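Local coordinates for protein (R)-specific secondary-alkylsulfatase (Pseudomonas sp., PDB 4AXH) that hydrolyses (R)-secondary-alkyl sulfates to (S)-alcohols and sulfate with strict inversion of configuration, using a pair of zinc ions, at residues I75-W84 against T151-A159; Y89-T100 against P238-D246. All coordinates share one frame; numbering follows the deposited sequence.

Contact 1: residues I75-W84 against T151-A159; sequences IKNAEGQVVW and TTAETARAA
Ile75 reaches from a small beta hairpin onto the first turns of helix 153-164, its CD1 lying 3.7 Å from Ala158 CB. The same methyl meets CG2 of Thr155, the two side chains crossing at about a right angle. With CG1 beside the backbone N (chi1 -63°), Ile75 CG2 is left anti to that N and meets Glu154 O, 3.7 Å away. A classic beta bulge, with Val83 and Trp84 both facing Ile75, lets Val83 join from the same side: its CG1 comes within 4.0 Å of Thr155 CG2. That methyl is therefore packed by Ile75, Val83 and the CB of Trp84, while Thr155 OG1 turns to Asp131 and to the hydroxyl of Thr152, the N-cap residue.

Toward the hairpin's turn, Glu154 of the helix bends at chi2 (86°) and lays its CG near Lys76 O. Its OE2 ends 3.0 Å from Asn77 ND2, with amide and carboxylate planes 36° apart. In the conformer given, Asn77 OD1 accepts from Glu79 N in an Asx turn. Glu154 OE1 accepts a hydrogen bond from the backbone N of Thr258. The hairpin is thus seated on helix 153-164 of the metallo-beta-lactamase fold by methyl packing, with polar groups gathered at its turn.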
loop_
_atom_site.group_PDB
_atom_site.type_symbol
_atom_site.label_atom_id
_atom_site.label_comp_id
_atom_site.label_asym_id
_atom_site.label_seq_id
_atom_site.Cartn_x
_atom_site.Cartn_y
_atom_site.Cartn_z
ATOM N N ILE A 75 -18.345 13.252 -31.139
ATOM C CA ILE A 75 -19.483 12.692 -30.450
ATOM C C ILE A 75 -19.906 13.836 -29.515
ATOM O O ILE A 75 -19.072 14.379 -28.782
ATOM C CB ILE A 75 -19.125 11.388 -29.694
ATOM C CG1 ILE A 75 -18.680 10.277 -30.662
ATOM C CG2 ILE A 75 -20.302 10.924 -28.806
ATOM C CD1 ILE A 75 -17.948 9.119 -29.967
ATOM N N LYS A 76 -21.180 14.222 -29.570
ATOM C CA LYS A 76 -21.724 15.302 -28.752
ATOM C C LYS A 76 -22.683 14.792 -27.690
ATOM O O LYS A 76 -23.248 13.696 -27.825
ATOM C CB LYS A 76 -22.436 16.330 -29.646
ATOM C CG LYS A 76 -21.487 17.170 -30.499
ATOM C CD LYS A 76 -22.084 17.521 -31.860
ATOM C CE LYS A 76 -21.394 16.815 -33.014
ATOM N NZ LYS A 76 -21.680 15.341 -33.074
ATOM N N ASN A 77 -22.861 15.608 -26.628
ATOM C CA ASN A 77 -23.754 15.399 -25.486
ATOM C C ASN A 77 -25.179 15.815 -25.926
ATOM O O ASN A 77 -25.340 16.306 -27.049
ATOM C CB ASN A 77 -23.260 16.293 -24.328
ATOM C CG ASN A 77 -24.086 16.233 -23.069
ATOM O OD1 ASN A 77 -25.036 17.017 -22.864
ATOM N ND2 ASN A 77 -23.765 15.267 -22.220
ATOM N N ALA A 78 -26.211 15.670 -25.035
ATOM C CA ALA A 78 -27.578 16.131 -25.311
ATOM C C ALA A 78 -27.607 17.640 -25.525
ATOM O O ALA A 78 -28.242 18.117 -26.470
ATOM C CB ALA A 78 -28.512 15.749 -24.193
ATOM N N GLU A 79 -26.834 18.373 -24.734
ATOM C CA GLU A 79 -26.734 19.842 -24.824
ATOM C C GLU A 79 -25.904 20.343 -26.056
ATOM O O GLU A 79 -25.657 21.551 -26.181
ATOM C CB GLU A 79 -26.162 20.419 -23.507
ATOM C CG GLU A 79 -26.984 20.124 -22.269
ATOM C CD GLU A 79 -26.598 21.028 -21.113
ATOM O OE1 GLU A 79 -26.893 22.249 -21.167
ATOM O OE2 GLU A 79 -25.982 20.510 -20.154
ATOM N N GLY A 80 -25.480 19.414 -26.930
ATOM C CA GLY A 80 -24.699 19.701 -28.133
ATOM C C GLY A 80 -23.209 19.895 -27.934
ATOM O O GLY A 80 -22.504 20.121 -28.921
ATOM N N GLN A 81 -22.711 19.838 -26.651
ATOM C CA GLN A 81 -21.284 19.998 -26.304
ATOM C C GLN A 81 -20.491 18.734 -26.682
ATOM O O GLN A 81 -20.995 17.622 -26.530
ATOM C CB GLN A 81 -21.047 20.276 -24.815
ATOM C CG GLN A 81 -22.144 20.977 -24.042
ATOM C CD GLN A 81 -21.864 20.853 -22.557
ATOM O OE1 GLN A 81 -22.193 19.854 -21.900
ATOM N NE2 GLN A 81 -21.191 21.833 -21.999
ATOM N N VAL A 82 -19.224 18.920 -27.120
ATOM C CA VAL A 82 -18.311 17.856 -27.554
ATOM C C VAL A 82 -17.913 16.976 -26.373
ATOM O O VAL A 82 -17.507 17.494 -25.332
ATOM C CB VAL A 82 -17.076 18.382 -28.355
ATOM C CG1 VAL A 82 -16.382 17.246 -29.102
ATOM C CG2 VAL A 82 -17.479 19.469 -29.342
ATOM N N VAL A 83 -18.079 15.652 -26.548
ATOM C CA VAL A 83 -17.781 14.593 -25.581
ATOM C C VAL A 83 -16.458 13.909 -25.955
ATOM O O VAL A 83 -15.645 13.621 -25.070
ATOM C CB VAL A 83 -18.965 13.563 -25.493
ATOM C CG1 VAL A 83 -18.584 12.283 -24.753
ATOM C CG2 VAL A 83 -20.167 14.192 -24.834
ATOM N N TRP A 84 -16.293 13.612 -27.271
ATOM C CA TRP A 84 -15.162 12.909 -27.838
ATOM C C TRP A 84 -14.849 13.495 -29.198
ATOM O O TRP A 84 -15.726 13.528 -30.067
ATOM C CB TRP A 84 -15.512 11.422 -28.001
ATOM C CG TRP A 84 -14.328 10.544 -28.299
ATOM C CD1 TRP A 84 -14.013 9.958 -29.493
ATOM C CD2 TRP A 84 -13.294 10.163 -27.376
ATOM N NE1 TRP A 84 -12.852 9.215 -29.363
ATOM C CE2 TRP A 84 -12.393 9.327 -28.075
ATOM C CE3 TRP A 84 -13.048 10.444 -26.022
ATOM C CZ2 TRP A 84 -11.298 8.732 -27.450
ATOM C CZ3 TRP A 84 -11.944 9.874 -25.413
ATOM C CH2 TRP A 84 -11.092 9.020 -26.115
ATOM N N THR A 151 -17.174 4.209 -21.373
ATOM C CA THR A 151 -17.170 5.117 -20.220
ATOM C C THR A 151 -18.468 5.904 -20.055
ATOM O O THR A 151 -18.854 6.219 -18.924
ATOM C CB THR A 151 -15.994 6.131 -20.365
ATOM O OG1 THR A 151 -14.844 5.469 -20.860
ATOM C CG2 THR A 151 -15.643 6.810 -19.093
ATOM N N THR A 152 -19.070 6.330 -21.174
ATOM C CA THR A 152 -20.230 7.199 -21.152
ATOM C C THR A 152 -21.379 6.696 -22.002
ATOM O O THR A 152 -21.173 5.938 -22.951
ATOM C CB THR A 152 -19.816 8.609 -21.542
ATOM O OG1 THR A 152 -19.595 8.669 -22.955
ATOM C CG2 THR A 152 -18.566 9.087 -20.797
ATOM N N ALA A 153 -22.600 7.142 -21.684
ATOM C CA ALA A 153 -23.807 6.752 -22.415
ATOM C C ALA A 153 -23.742 7.215 -23.881
ATOM O O ALA A 153 -24.164 6.477 -24.792
ATOM C CB ALA A 153 -25.024 7.331 -21.704
ATOM N N GLU A 154 -23.164 8.417 -24.110
ATOM C CA GLU A 154 -23.013 9.016 -25.450
ATOM C C GLU A 154 -22.036 8.240 -26.309
ATOM O O GLU A 154 -22.305 8.043 -27.494
ATOM C CB GLU A 154 -22.630 10.520 -25.377
ATOM C CG GLU A 154 -23.596 11.392 -24.582
ATOM C CD GLU A 154 -23.304 11.424 -23.099
ATOM O OE1 GLU A 154 -22.486 10.600 -22.636
ATOM O OE2 GLU A 154 -23.907 12.259 -22.389
ATOM N N THR A 155 -20.923 7.760 -25.711
ATOM C CA THR A 155 -19.939 6.958 -26.434
ATOM C C THR A 155 -20.449 5.546 -26.712
ATOM O O THR A 155 -20.337 5.066 -27.851
ATOM C CB THR A 155 -18.497 7.146 -25.907
ATOM O OG1 THR A 155 -18.417 6.766 -24.541
ATOM C CG2 THR A 155 -17.986 8.576 -26.079
ATOM N N ALA A 156 -21.105 4.921 -25.717
ATOM C CA ALA A 156 -21.746 3.605 -25.864
ATOM C C ALA A 156 -22.725 3.613 -27.034
ATOM O O ALA A 156 -22.690 2.726 -27.887
ATOM C CB ALA A 156 -22.485 3.252 -24.594
ATOM N N ARG A 157 -23.553 4.659 -27.097
ATOM C CA ARG A 157 -24.537 4.875 -28.159
ATOM C C ARG A 157 -23.869 5.071 -29.512
ATOM O O ARG A 157 -24.280 4.442 -30.482
ATOM C CB ARG A 157 -25.461 6.075 -27.809
ATOM C CG ARG A 157 -26.687 6.222 -28.683
ATOM C CD ARG A 157 -27.794 5.235 -28.353
ATOM N NE ARG A 157 -27.602 3.920 -28.980
ATOM C CZ ARG A 157 -27.907 3.649 -30.238
ATOM N NH1 ARG A 157 -28.416 4.597 -31.024
ATOM N NH2 ARG A 157 -27.681 2.437 -30.737
ATOM N N ALA A 158 -22.839 5.919 -29.579
ATOM C CA ALA A 158 -22.114 6.164 -30.819
ATOM C C ALA A 158 -21.419 4.904 -31.354
ATOM O O ALA A 158 -21.479 4.655 -32.551
ATOM C CB ALA A 158 -21.127 7.307 -30.635
ATOM N N ALA A 159 -20.776 4.113 -30.474
ATOM C CA ALA A 159 -20.099 2.856 -30.838
ATOM C C ALA A 159 -21.083 1.867 -31.503
ATOM O O ALA A 159 -20.831 1.347 -32.607
ATOM C CB ALA A 159 -19.516 2.224 -29.593
#

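Contact 2: residues Y89-T100 against P238-D246; sequences YQFLNDKDAADT and PRGAQAQVD
Tyr89 and Phe91 run past Arg239 and Gly240 with CA atoms 6.8 Å apart in each pair, and the chain closes in again where Thr100 meets Gln242. Two loops of the metallo-beta-lactamase fold pack here: one, 89-100, opens with the 3-10 segment 90-92; the other, 238-246, makes a type I beta turn from Gly240 to Ala243.

Phe91 spreads its ring against the start of that turn. With CG between the backbone N and the carbonyl carbon (chi1 61°), one face receives the CA of Gly240 in a CH-pi contact, 3.7 Å from the ring centroid. Val245 CG1 comes to the ring's edge instead, 3.6 Å from CE2. Beyond it, Ala98 and Ala241 touch methyl to methyl.

Tyr89 crosses Arg239 at a slant, ring and guanidinium planes 18° apart, and its OH sits over a face of the guanidinium, whose NH1 is bound to Gly234 O. Gln244 OE1 lies at the tyrosine ring's edge, in its plane, with Tyr89 OH modelled 2.4 Å away, a hydrogen bond whose length is doubtful at this resolution; the amide is turned steeply to the ring, and its NE2 goes on to Asn519. Helix 103-111 packs against Leu92, and helix 515-529 against Val245. At the far end Thr100 OG1 donates to Ala241 O over 2.7 Å, approaching from above the carbonyl plane, 66° out of it.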
loop_
_atom_site.group_PDB
_atom_site.type_symbol
_atom_site.label_atom_id
_atom_site.label_comp_id
_atom_site.label_asym_id
_atom_site.label_seq_id
_atom_site.Cartn_x
_atom_site.Cartn_y
_atom_site.Cartn_z
ATOM N N TYR A 89 -6.585 15.304 -33.082
ATOM C CA TYR A 89 -5.319 14.589 -33.188
ATOM C C TYR A 89 -4.829 14.366 -34.631
ATOM O O TYR A 89 -3.987 13.500 -34.866
ATOM C CB TYR A 89 -5.373 13.287 -32.384
ATOM C CG TYR A 89 -5.634 13.515 -30.917
ATOM C CD1 TYR A 89 -4.610 13.910 -30.057
ATOM C CD2 TYR A 89 -6.907 13.340 -30.380
ATOM C CE1 TYR A 89 -4.855 14.152 -28.699
ATOM C CE2 TYR A 89 -7.163 13.567 -29.023
ATOM C CZ TYR A 89 -6.136 13.988 -28.188
ATOM O OH TYR A 89 -6.384 14.218 -26.856
ATOM N N GLN A 90 -5.314 15.193 -35.579
ATOM C CA GLN A 90 -4.969 15.146 -37.004
ATOM C C GLN A 90 -3.464 15.336 -37.287
ATOM O O GLN A 90 -2.933 14.684 -38.188
ATOM C CB GLN A 90 -5.789 16.164 -37.787
ATOM C CG GLN A 90 -6.011 15.746 -39.234
ATOM C CD GLN A 90 -7.349 15.098 -39.432
ATOM O OE1 GLN A 90 -8.266 15.704 -40.006
ATOM N NE2 GLN A 90 -7.489 13.851 -38.980
ATOM N N PHE A 91 -2.782 16.192 -36.500
ATOM C CA PHE A 91 -1.342 16.472 -36.596
ATOM C C PHE A 91 -0.461 15.213 -36.509
ATOM O O PHE A 91 0.703 15.244 -36.945
ATOM C CB PHE A 91 -0.923 17.499 -35.522
ATOM C CG PHE A 91 -1.161 17.057 -34.096
ATOM C CD1 PHE A 91 -2.412 17.187 -33.502
ATOM C CD2 PHE A 91 -0.132 16.538 -33.335
ATOM C CE1 PHE A 91 -2.626 16.775 -32.182
ATOM C CE2 PHE A 91 -0.352 16.134 -32.018
ATOM C CZ PHE A 91 -1.599 16.239 -31.453
ATOM N N LEU A 92 -1.010 14.112 -35.951
ATOM C CA LEU A 92 -0.288 12.857 -35.761
ATOM C C LEU A 92 -0.284 11.969 -36.981
ATOM O O LEU A 92 0.651 11.183 -37.152
ATOM C CB LEU A 92 -0.877 12.069 -34.569
ATOM C CG LEU A 92 -0.659 12.651 -33.195
ATOM C CD1 LEU A 92 -1.639 12.067 -32.193
ATOM C CD2 LEU A 92 0.782 12.470 -32.750
ATOM N N ASN A 93 -1.347 12.039 -37.781
ATOM C CA ASN A 93 -1.559 11.164 -38.923
ATOM C C ASN A 93 -0.583 11.184 -40.085
ATOM O O ASN A 93 -0.402 12.215 -40.766
ATOM C CB ASN A 93 -3.007 11.211 -39.406
ATOM C CG ASN A 93 -4.005 10.513 -38.515
ATOM O OD1 ASN A 93 -3.536 9.557 -37.718
ATOM N ND2 ASN A 93 -5.212 10.788 -38.575
ATOM N N ASP A 94 -0.010 9.973 -40.341
ATOM C CA ASP A 94 0.914 9.637 -41.435
ATOM C C ASP A 94 2.030 10.688 -41.607
ATOM O O ASP A 94 2.204 11.298 -42.671
ATOM C CB ASP A 94 0.136 9.335 -42.744
ATOM C CG ASP A 94 -0.813 8.135 -42.669
ATOM O OD1 ASP A 94 -0.350 7.025 -42.283
ATOM O OD2 ASP A 94 -2.014 8.302 -43.008
ATOM N N LYS A 95 2.726 10.938 -40.488
ATOM C CA LYS A 95 3.822 11.881 -40.299
ATOM C C LYS A 95 4.761 11.289 -39.227
ATOM O O LYS A 95 4.407 10.282 -38.596
ATOM C CB LYS A 95 3.301 13.256 -39.860
ATOM C CG LYS A 95 2.786 14.105 -40.998
ATOM C CD LYS A 95 2.151 15.387 -40.457
ATOM C CE LYS A 95 0.802 15.693 -41.096
ATOM N NZ LYS A 95 -0.308 14.812 -40.602
ATOM N N ASP A 96 5.970 11.856 -39.062
ATOM C CA ASP A 96 6.970 11.420 -38.069
ATOM C C ASP A 96 7.001 12.450 -36.955
ATOM O O ASP A 96 6.459 13.543 -37.114
ATOM C CB ASP A 96 8.363 11.202 -38.687
ATOM C CG ASP A 96 8.601 9.895 -39.450
ATOM O OD1 ASP A 96 7.610 9.289 -39.942
ATOM O OD2 ASP A 96 9.794 9.511 -39.615
ATOM N N ALA A 97 7.576 12.099 -35.826
ATOM C CA ALA A 97 7.593 12.945 -34.638
ATOM C C ALA A 97 8.187 14.344 -34.765
ATOM O O ALA A 97 9.218 14.552 -35.430
ATOM C CB ALA A 97 8.218 12.204 -33.455
ATOM N N ALA A 98 7.542 15.296 -34.063
ATOM C CA ALA A 98 7.994 16.671 -33.918
ATOM C C ALA A 98 9.151 16.624 -32.892
ATOM O O ALA A 98 9.283 15.634 -32.152
ATOM C CB ALA A 98 6.860 17.524 -33.383
ATOM N N ASP A 99 9.999 17.678 -32.857
ATOM C CA ASP A 99 11.138 17.796 -31.929
ATOM C C ASP A 99 10.634 17.932 -30.478
ATOM O O ASP A 99 11.362 17.618 -29.531
ATOM C CB ASP A 99 11.994 19.021 -32.318
ATOM C CG ASP A 99 12.605 18.962 -33.708
ATOM O OD1 ASP A 99 11.836 18.873 -34.692
ATOM O OD2 ASP A 99 13.857 19.035 -33.814
ATOM N N THR A 100 9.376 18.419 -30.330
ATOM C CA THR A 100 8.668 18.665 -29.070
ATOM C C THR A 100 7.903 17.423 -28.528
ATOM O O THR A 100 7.188 17.538 -27.531
ATOM C CB THR A 100 7.767 19.884 -29.206
ATOM O OG1 THR A 100 6.774 19.590 -30.161
ATOM C CG2 THR A 100 8.513 21.127 -29.611
ATOM N N PRO A 238 -4.503 21.883 -24.227
ATOM C CA PRO A 238 -4.920 21.761 -25.636
ATOM C C PRO A 238 -4.259 20.576 -26.334
ATOM O O PRO A 238 -3.310 20.020 -25.806
ATOM C CB PRO A 238 -4.418 23.079 -26.262
ATOM C CG PRO A 238 -4.172 23.970 -25.170
ATOM C CD PRO A 238 -3.772 23.148 -24.010
ATOM N N ARG A 239 -4.732 20.213 -27.535
ATOM C CA ARG A 239 -4.150 19.128 -28.309
ATOM C C ARG A 239 -3.174 19.760 -29.288
ATOM O O ARG A 239 -3.388 20.901 -29.733
ATOM C CB ARG A 239 -5.215 18.281 -29.034
ATOM C CG ARG A 239 -6.511 17.966 -28.245
ATOM C CD ARG A 239 -6.298 17.612 -26.776
ATOM N NE ARG A 239 -7.545 17.446 -26.029
ATOM C CZ ARG A 239 -7.624 17.316 -24.705
ATOM N NH1 ARG A 239 -6.528 17.391 -23.955
ATOM N NH2 ARG A 239 -8.802 17.141 -24.119
ATOM N N GLY A 240 -2.090 19.045 -29.583
ATOM C CA GLY A 240 -1.042 19.525 -30.473
ATOM C C GLY A 240 0.325 19.059 -30.023
ATOM O O GLY A 240 0.507 18.735 -28.843
ATOM N N ALA A 241 1.302 19.047 -30.974
ATOM C CA ALA A 241 2.693 18.600 -30.799
ATOM C C ALA A 241 3.438 19.296 -29.675
ATOM O O ALA A 241 4.401 18.723 -29.153
ATOM C CB ALA A 241 3.452 18.719 -32.105
ATOM N N GLN A 242 2.978 20.509 -29.273
ATOM C CA GLN A 242 3.558 21.293 -28.175
ATOM C C GLN A 242 2.781 21.109 -26.857
ATOM O O GLN A 242 3.219 21.612 -25.818
ATOM C CB GLN A 242 3.645 22.779 -28.563
ATOM C CG GLN A 242 4.849 23.115 -29.438
ATOM C CD GLN A 242 5.376 24.500 -29.155
ATOM O OE1 GLN A 242 5.189 25.406 -30.091
ATOM N NE2 GLN A 242 5.948 24.770 -28.098
ATOM N N ALA A 243 1.631 20.392 -26.903
ATOM C CA ALA A 243 0.764 20.145 -25.746
ATOM C C ALA A 243 0.290 18.636 -25.599
ATOM O O ALA A 243 1.142 17.740 -25.639
ATOM C CB ALA A 243 -0.405 21.112 -25.771
ATOM N N GLN A 244 -1.040 18.363 -25.425
ATOM C CA GLN A 244 -1.586 17.021 -25.257
ATOM C C GLN A 244 -1.561 16.223 -26.548
ATOM O O GLN A 244 -2.077 16.685 -27.558
ATOM C CB GLN A 244 -3.008 17.081 -24.698
ATOM C CG GLN A 244 -3.345 15.949 -23.719
ATOM C CD GLN A 244 -3.962 14.762 -24.404
ATOM O OE1 GLN A 244 -4.553 14.857 -25.489
ATOM N NE2 GLN A 244 -3.850 13.624 -23.782
ATOM N N VAL A 245 -0.958 15.023 -26.530
ATOM C CA VAL A 245 -0.880 14.204 -27.736
ATOM C C VAL A 245 -1.547 12.826 -27.631
ATOM O O VAL A 245 -2.053 12.322 -28.637
ATOM C CB VAL A 245 0.544 14.105 -28.356
ATOM C CG1 VAL A 245 1.064 15.469 -28.770
ATOM C CG2 VAL A 245 1.532 13.397 -27.435
ATOM N N ASP A 246 -1.508 12.200 -26.433
ATOM C CA ASP A 246 -2.019 10.852 -26.195
ATOM C C ASP A 246 -2.096 10.559 -24.696
ATOM O O ASP A 246 -1.531 11.296 -23.882
ATOM C CB ASP A 246 -1.067 9.823 -26.872
ATOM C CG ASP A 246 -1.671 8.455 -27.095
ATOM O OD1 ASP A 246 -2.660 8.361 -27.845
ATOM O OD2 ASP A 246 -1.115 7.465 -26.560
#

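Contact 1 is the more buried of the two and joins regular elements, the 74-76/82-85 hairpin and helix 153-164; contact 2 is partly buried and pairs two loops. Their first segments follow one another along the chain, so residues 75 to 100 pack twice against later parts of the chain, helix 153-164 and loop 238-246, with centres 24 Å apart and no direct touch. Aliphatic methyls dominate contact 1, whereas contact 2 relies on aromatic rings laid against backbone and on hydroxyl hydrogen bonds. Both come near the catalytic centre: the side chain of Trp84 is about 11 Å from a zinc ion, and Asp246 lies about 8 Å, side chain to side chain, from the sulfate-binding Tyr417.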